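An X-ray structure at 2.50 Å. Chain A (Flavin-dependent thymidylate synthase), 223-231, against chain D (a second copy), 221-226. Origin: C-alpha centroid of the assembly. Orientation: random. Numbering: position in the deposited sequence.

Chain A (223-231) AFLSRTELR
Chain D (221-226) EGAFLS

How do the two backbones meet? Residues 223-225 of each copy are extended and run antiparallel, their axes at 144° and 4.6 Å apart at closest approach, with F224(A) opposite F224(D). Phi/psi values lie near -161/147, -98/132 and -112/133 in chain A and -167/160, -109/120 and -105/136 in chain D. Two hydrogen-bonded pairs flank the central one. A223(A) N donates to L225(D) O at 3.0 Å and L225(D) N to A223(A) O at 2.8 Å; L225(A) N donates to A223(D) O at 2.7 Å and A223(D) N to L225(A) O at 2.8 Å. The central pair has no such bonds, and F224(A) CA lies 4.2 Å from F224(D) CA, whereas A223(A) CA is 5.5 Å from L225(D) CA and L225(A) CA is 5.4 Å from A223(D) CA.

What do the two phenylalanines do on their shared face of the sheet? Both take t for chi1, -159° with chi2 -78° in F224(A) and -150° with chi2 -65° in F224(D). These rotamers lay each ring across the partner strand: A223(D) O and F224(D) N lie over one face of the F224(A) ring, and A223(A) O and F224(A) CA over one face of the F224(D) ring. The rings themselves meet obliquely, planes at 80° and centroids 5.7 Å apart, with CD2 of F224(A) 3.2 Å from CD2 of F224(D). The ring of F224(A) also reaches back along chain D, F224(A) CE1 lying 3.5 Å from G222(D) C. An ideal CB on G222(D) would sit 2.5 Å from F224(A) CE1 and 2.6 Å from L225(A) O, so the bare glycine leaves room for both.

Which side chains fill the other face? Alanines and leucines point there. L225(A) is m,t (-53°, -172°), whereas L225(D) combines m (-74°) with an off-well chi2 of -95°; L225(A) CD1 comes 4.1 Å from L225(D) CG. Helical L230(A), m,t (-68°, 173°), points toward chain D and places L230(A) CD1 3.5 Å from A223(D) CB, extending the apolar contact beyond the strand.

How does chain A turn from strand to helix? S226(A), phi/psi -69/169 and chi1 p, occupies the N-cap position. E229(A), with chi1 off at -93° and chi2 t, folds its carboxylate back so that E229(A) OE1 accepts from S226(A) N at 3.2 Å. R227(A) begins the helix at -55/-45; its t,t,p chain passes E221(D), with R227(A) CD 3.5 Å from E221(D) CB, while its guanidinium nitrogens bond elsewhere in the structure. E221(D), m,m, starts toward chain A but its end leads away.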

# COMPACT_ATOMS: atom_id res chain seq x y z
N ALA A 223 -13.48 4.62 22.55
CA ALA A 223 -12.18 4.44 23.16
C ALA A 223 -11.80 2.97 23.20
O ALA A 223 -12.66 2.10 23.31
CB ALA A 223 -12.19 5.02 24.59
N PHE A 224 -10.51 2.70 23.07
CA PHE A 224 -10.04 1.33 23.12
C PHE A 224 -9.54 1.05 24.54
O PHE A 224 -8.81 1.84 25.12
CB PHE A 224 -8.91 1.09 22.11
CG PHE A 224 -8.72 -0.36 21.77
CD1 PHE A 224 -8.05 -1.23 22.64
CD2 PHE A 224 -9.29 -0.89 20.60
CE1 PHE A 224 -7.95 -2.60 22.37
CE2 PHE A 224 -9.20 -2.26 20.32
CZ PHE A 224 -8.52 -3.12 21.20
N LEU A 225 -9.98 -0.07 25.11
CA LEU A 225 -9.57 -0.42 26.46
C LEU A 225 -8.68 -1.64 26.41
O LEU A 225 -8.99 -2.62 25.74
CB LEU A 225 -10.80 -0.71 27.32
CG LEU A 225 -11.86 0.39 27.34
CD1 LEU A 225 -12.93 0.07 28.39
CD2 LEU A 225 -11.20 1.72 27.64
N SER A 226 -7.58 -1.55 27.14
CA SER A 226 -6.60 -2.63 27.21
C SER A 226 -7.20 -3.80 27.98
O SER A 226 -8.25 -3.67 28.60
CB SER A 226 -5.36 -2.14 27.95
OG SER A 226 -5.71 -1.81 29.28
N ARG A 227 -6.51 -4.93 27.94
CA ARG A 227 -6.94 -6.14 28.62
C ARG A 227 -7.20 -5.95 30.11
O ARG A 227 -8.21 -6.42 30.63
CB ARG A 227 -5.92 -7.26 28.42
CG ARG A 227 -6.23 -8.51 29.25
CD ARG A 227 -5.24 -9.63 28.95
NE ARG A 227 -3.87 -9.13 28.95
CZ ARG A 227 -2.80 -9.87 28.65
NH1 ARG A 227 -2.94 -11.15 28.34
NH2 ARG A 227 -1.60 -9.31 28.65
N THR A 228 -6.29 -5.26 30.81
CA THR A 228 -6.49 -5.08 32.24
C THR A 228 -7.68 -4.15 32.50
O THR A 228 -8.34 -4.26 33.53
CB THR A 228 -5.23 -4.53 32.94
OG1 THR A 228 -5.01 -3.16 32.57
CG2 THR A 228 -4.01 -5.35 32.56
N GLU A 229 -7.95 -3.25 31.57
CA GLU A 229 -9.08 -2.36 31.74
C GLU A 229 -10.37 -3.17 31.66
O GLU A 229 -11.25 -3.03 32.51
CB GLU A 229 -9.07 -1.25 30.69
CG GLU A 229 -8.36 0.01 31.16
CD GLU A 229 -8.28 1.09 30.09
OE1 GLU A 229 -7.51 0.92 29.12
OE2 GLU A 229 -8.99 2.11 30.23
N LEU A 230 -10.47 -4.04 30.66
CA LEU A 230 -11.65 -4.88 30.50
C LEU A 230 -11.80 -5.81 31.71
O LEU A 230 -12.90 -6.19 32.10
CB LEU A 230 -11.53 -5.73 29.23
CG LEU A 230 -11.59 -5.01 27.88
CD1 LEU A 230 -11.29 -5.99 26.76
CD2 LEU A 230 -12.97 -4.40 27.69
N ARG A 231 -10.66 -6.17 32.30
CA ARG A 231 -10.62 -7.05 33.46
C ARG A 231 -11.15 -6.33 34.71
O ARG A 231 -11.71 -6.96 35.61
CB ARG A 231 -9.19 -7.54 33.67
CG ARG A 231 -8.98 -8.44 34.87
CD ARG A 231 -7.64 -9.14 34.77
NE ARG A 231 -7.69 -10.23 33.81
CZ ARG A 231 -6.63 -10.75 33.20
NH1 ARG A 231 -5.42 -10.26 33.46
NH2 ARG A 231 -6.77 -11.75 32.34
N GLU D 221 -6.42 -8.71 23.37
CA GLU D 221 -7.29 -8.93 24.52
C GLU D 221 -7.92 -7.64 25.00
O GLU D 221 -8.57 -7.61 26.03
CB GLU D 221 -6.51 -9.61 25.64
CG GLU D 221 -5.86 -10.92 25.20
CD GLU D 221 -6.86 -12.03 24.92
OE1 GLU D 221 -8.00 -11.73 24.48
OE2 GLU D 221 -6.50 -13.21 25.11
N GLY D 222 -7.71 -6.57 24.26
CA GLY D 222 -8.33 -5.31 24.62
C GLY D 222 -9.64 -5.30 23.86
O GLY D 222 -10.09 -6.35 23.39
N ALA D 223 -10.27 -4.14 23.73
CA ALA D 223 -11.52 -4.05 23.00
C ALA D 223 -11.85 -2.60 22.74
O ALA D 223 -11.32 -1.71 23.41
CB ALA D 223 -12.62 -4.73 23.79
N PHE D 224 -12.71 -2.35 21.76
CA PHE D 224 -13.10 -0.98 21.41
C PHE D 224 -14.55 -0.71 21.82
O PHE D 224 -15.47 -1.38 21.35
CB PHE D 224 -12.92 -0.75 19.91
CG PHE D 224 -12.60 0.66 19.56
CD1 PHE D 224 -13.53 1.68 19.79
CD2 PHE D 224 -11.33 1.00 19.09
CE1 PHE D 224 -13.19 3.03 19.57
CE2 PHE D 224 -10.99 2.34 18.86
CZ PHE D 224 -11.92 3.36 19.11
N LEU D 225 -14.74 0.27 22.69
CA LEU D 225 -16.07 0.61 23.19
C LEU D 225 -16.60 1.89 22.55
O LEU D 225 -15.88 2.89 22.42
CB LEU D 225 -16.05 0.78 24.72
CG LEU D 225 -15.95 -0.40 25.70
CD1 LEU D 225 -17.34 -0.79 26.14
CD2 LEU D 225 -15.20 -1.59 25.09
N SER D 226 -17.87 1.85 22.16
CA SER D 226 -18.54 2.97 21.53
C SER D 226 -18.82 4.06 22.54
O SER D 226 -18.52 3.91 23.72
CB SER D 226 -19.86 2.52 20.93
OG SER D 226 -20.79 2.26 21.96